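Local coordinates for uncharacterized protein (Ruminococcus gnavus, PDB 4QAN) that is of unknown function but has a cystatin-like fold, belongs to the NTF2-like superfamily as a divergent member, and can bind magnesium, at residues E134-Q139 with E175-E180. Numbering follows the deposited sequence.
Sequences ECLAAQ and EGLLYE
L177 reaches C135 and L136 with its two methyls, joining the C-terminal end of helix 126-135, closed by a Schellman motif, to a type I beta turn that follows strand 167-172 in a cystatin-like domain. The contact is small, buried and wholly apolar, with 117 Å² of surface hidden in all. CD2 of L177 meets CD2 of L136 at 4.1 Å, the two leucine side chains passing each other in opposite directions. The other branch, L177 CD1, lies a loose 4.4 Å from C135 SG. Both leucines hold CG anti to the carbonyl carbon (chi1 -61° in L136, -68° in L177), which in L136 brings the branched end nearer to the turn than its CB direction alone would. V162 of strand 153-164 also packs on L136, and E67 of helix 61-67 touches both C135 and L177.

Hydrogen bonds within each segment shape the two partners, and a salt bridge from E180 to R128 of helix 126-135 ties the turn to the helix as well. Just past the helix, A137, the C' residue, has the positive phi of the Schellman motif; its N bonds weakly to E134 O at 3.3 Å. In the turn, E180 N returns to L177 O at 3.1 Å. The E180 carboxylate folds back on the turn: L177 N donates to E180 OE2 at 3.1 Å, almost straight at 177° but arriving from above the carboxylate plane.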
ATOM      1  N   GLU A 134     -19.989  -4.219   6.106  1.00 61.60           N
ATOM      2  CA  GLU A 134     -20.226  -5.023   4.915  1.00 62.55           C
ATOM      3  C   GLU A 134     -19.127  -4.784   3.867  1.00 56.96           C
ATOM      4  O   GLU A 134     -18.648  -5.729   3.244  1.00 56.10           O
ATOM      5  CB  GLU A 134     -21.609  -4.689   4.350  1.00 66.51           C
ATOM      6  CG  GLU A 134     -22.234  -5.781   3.509  1.00 73.90           C
ATOM      7  CD  GLU A 134     -23.544  -5.341   2.876  1.00 84.90           C
ATOM      8  OE1 GLU A 134     -24.167  -4.377   3.379  1.00 83.11           O
ATOM      9  OE2 GLU A 134     -23.950  -5.959   1.869  1.00 91.38           O
ATOM     10  N   CYS A 135     -18.740  -3.520   3.678  1.00 55.34           N
ATOM     11  CA  CYS A 135     -17.566  -3.163   2.865  1.00 55.45           C
ATOM     12  C   CYS A 135     -16.308  -3.932   3.303  1.00 50.72           C
ATOM     13  O   CYS A 135     -15.560  -4.469   2.484  1.00 44.14           O
ATOM     14  CB  CYS A 135     -17.269  -1.652   2.963  1.00 57.27           C
ATOM     15  SG  CYS A 135     -18.377  -0.544   2.054  1.00 66.13           S
ATOM     16  N   LEU A 136     -16.088  -3.975   4.611  1.00 49.83           N
ATOM     17  CA  LEU A 136     -14.872  -4.548   5.163  1.00 46.16           C
ATOM     18  C   LEU A 136     -14.976  -6.051   5.419  1.00 46.76           C
ATOM     19  O   LEU A 136     -13.978  -6.684   5.786  1.00 44.77           O
ATOM     20  CB  LEU A 136     -14.513  -3.812   6.452  1.00 46.86           C
ATOM     21  CG  LEU A 136     -14.238  -2.307   6.312  1.00 46.03           C
ATOM     22  CD1 LEU A 136     -14.043  -1.669   7.677  1.00 46.59           C
ATOM     23  CD2 LEU A 136     -13.018  -2.056   5.457  1.00 45.10           C
ATOM     24  N   ALA A 137     -16.167  -6.617   5.199  1.00 48.02           N
ATOM     25  CA  ALA A 137     -16.487  -7.998   5.589  1.00 49.42           C
ATOM     26  C   ALA A 137     -16.140  -8.237   7.066  1.00 52.01           C
ATOM     27  O   ALA A 137     -15.571  -9.269   7.436  1.00 50.88           O
ATOM     28  CB  ALA A 137     -15.773  -8.996   4.695  1.00 46.24           C
ATOM     29  N   ALA A 138     -16.504  -7.265   7.898  1.00 54.75           N
ATOM     30  CA  ALA A 138     -16.111  -7.246   9.300  1.00 57.17           C
ATOM     31  C   ALA A 138     -17.242  -7.720  10.196  1.00 61.05           C
ATOM     32  O   ALA A 138     -18.414  -7.597   9.852  1.00 63.86           O
ATOM     33  CB  ALA A 138     -15.695  -5.842   9.695  1.00 55.38           C
ATOM     34  N   GLN A 139     -16.879  -8.252  11.355  1.00 62.86           N
ATOM     35  CA  GLN A 139     -17.870  -8.643  12.354  1.00 66.19           C
ATOM     36  C   GLN A 139     -18.613  -7.420  12.888  1.00 63.38           C
ATOM     37  O   GLN A 139     -19.833  -7.406  12.904  1.00 62.84           O
ATOM     38  CB  GLN A 139     -17.204  -9.383  13.506  1.00 69.51           C
ATOM     39  CG  GLN A 139     -16.586 -10.708  13.107  1.00 72.01           C
ATOM     40  CD  GLN A 139     -16.156 -11.505  14.319  1.00 79.04           C
ATOM     41  OE1 GLN A 139     -15.390 -11.018  15.154  1.00 78.58           O
ATOM     42  NE2 GLN A 139     -16.655 -12.732  14.433  1.00 85.47           N
ATOM     43  N   GLU A 175     -12.647   9.580   9.842  1.00 48.53           N
ATOM     44  CA  GLU A 175     -14.011   9.082   9.636  1.00 50.33           C
ATOM     45  C   GLU A 175     -14.157   8.345   8.311  1.00 46.55           C
ATOM     46  O   GLU A 175     -13.569   8.739   7.319  1.00 45.61           O
ATOM     47  CB  GLU A 175     -14.956  10.278   9.639  1.00 54.06           C
ATOM     48  CG  GLU A 175     -16.365   9.996  10.091  1.00 60.42           C
ATOM     49  CD  GLU A 175     -17.150  11.286  10.238  1.00 65.06           C
ATOM     50  OE1 GLU A 175     -17.275  12.007   9.224  1.00 66.01           O
ATOM     51  OE2 GLU A 175     -17.617  11.583  11.361  1.00 66.67           O
ATOM     52  N   GLY A 176     -14.948   7.278   8.301  1.00 46.65           N
ATOM     53  CA  GLY A 176     -15.231   6.527   7.082  1.00 44.51           C
ATOM     54  C   GLY A 176     -14.170   5.493   6.755  1.00 46.85           C
ATOM     55  O   GLY A 176     -13.490   4.971   7.646  1.00 47.01           O
ATOM     56  N   LEU A 177     -14.034   5.197   5.465  1.00 45.08           N
ATOM     57  CA  LEU A 177     -13.076   4.227   4.989  1.00 44.55           C
ATOM     58  C   LEU A 177     -11.714   4.869   4.818  1.00 43.98           C
ATOM     59  O   LEU A 177     -11.607   6.045   4.443  1.00 44.97           O
ATOM     60  CB  LEU A 177     -13.513   3.644   3.635  1.00 46.76           C
ATOM     61  CG  LEU A 177     -14.755   2.755   3.561  1.00 53.52           C
ATOM     62  CD1 LEU A 177     -14.907   2.216   2.147  1.00 55.22           C
ATOM     63  CD2 LEU A 177     -14.708   1.599   4.560  1.00 55.64           C
ATOM     64  N   LEU A 178     -10.679   4.069   5.058  1.00 41.46           N
ATOM     65  CA  LEU A 178      -9.288   4.460   4.812  1.00 40.32           C
ATOM     66  C   LEU A 178      -9.080   5.141   3.449  1.00 42.98           C
ATOM     67  O   LEU A 178      -8.277   6.063   3.339  1.00 39.35           O
ATOM     68  CB  LEU A 178      -8.385   3.234   4.910  1.00 37.81           C
ATOM     69  CG  LEU A 178      -6.879   3.446   4.746  1.00 38.54           C
ATOM     70  CD1 LEU A 178      -6.336   4.368   5.826  1.00 37.44           C
ATOM     71  CD2 LEU A 178      -6.146   2.107   4.752  1.00 36.70           C
ATOM     72  N   TYR A 179      -9.801   4.715   2.418  1.00 43.43           N
ATOM     73  CA  TYR A 179      -9.502   5.203   1.072  1.00 44.20           C
ATOM     74  C   TYR A 179     -10.292   6.438   0.669  1.00 48.01           C
ATOM     75  O   TYR A 179     -10.135   6.925  -0.453  1.00 52.81           O
ATOM     76  CB  TYR A 179      -9.692   4.092   0.037  1.00 47.77           C
ATOM     77  CG  TYR A 179      -9.285   2.733   0.549  1.00 49.24           C
ATOM     78  CD1 TYR A 179      -7.955   2.413   0.766  1.00 52.61           C
ATOM     79  CD2 TYR A 179     -10.242   1.785   0.844  1.00 56.42           C
ATOM     80  CE1 TYR A 179      -7.595   1.171   1.252  1.00 56.07           C
ATOM     81  CE2 TYR A 179      -9.895   0.548   1.333  1.00 63.48           C
ATOM     82  CZ  TYR A 179      -8.579   0.244   1.535  1.00 59.32           C
ATOM     83  OH  TYR A 179      -8.284  -0.997   2.030  1.00 62.70           O
ATOM     84  N   GLU A 180     -11.140   6.956   1.553  1.00 47.69           N
ATOM     85  CA  GLU A 180     -11.883   8.163   1.218  1.00 52.11           C
ATOM     86  C   GLU A 180     -10.946   9.362   1.209  1.00 54.16           C
ATOM     87  O   GLU A 180      -9.973   9.404   1.958  1.00 51.14           O
ATOM     88  CB  GLU A 180     -13.036   8.395   2.178  1.00 54.28           C
ATOM     89  CG  GLU A 180     -14.150   7.378   2.039  1.00 60.34           C
ATOM     90  CD  GLU A 180     -15.293   7.636   2.994  1.00 62.30           C
ATOM     91  OE1 GLU A 180     -15.582   8.828   3.255  1.00 61.56           O
ATOM     92  OE2 GLU A 180     -15.902   6.650   3.471  1.00 61.13           O
TER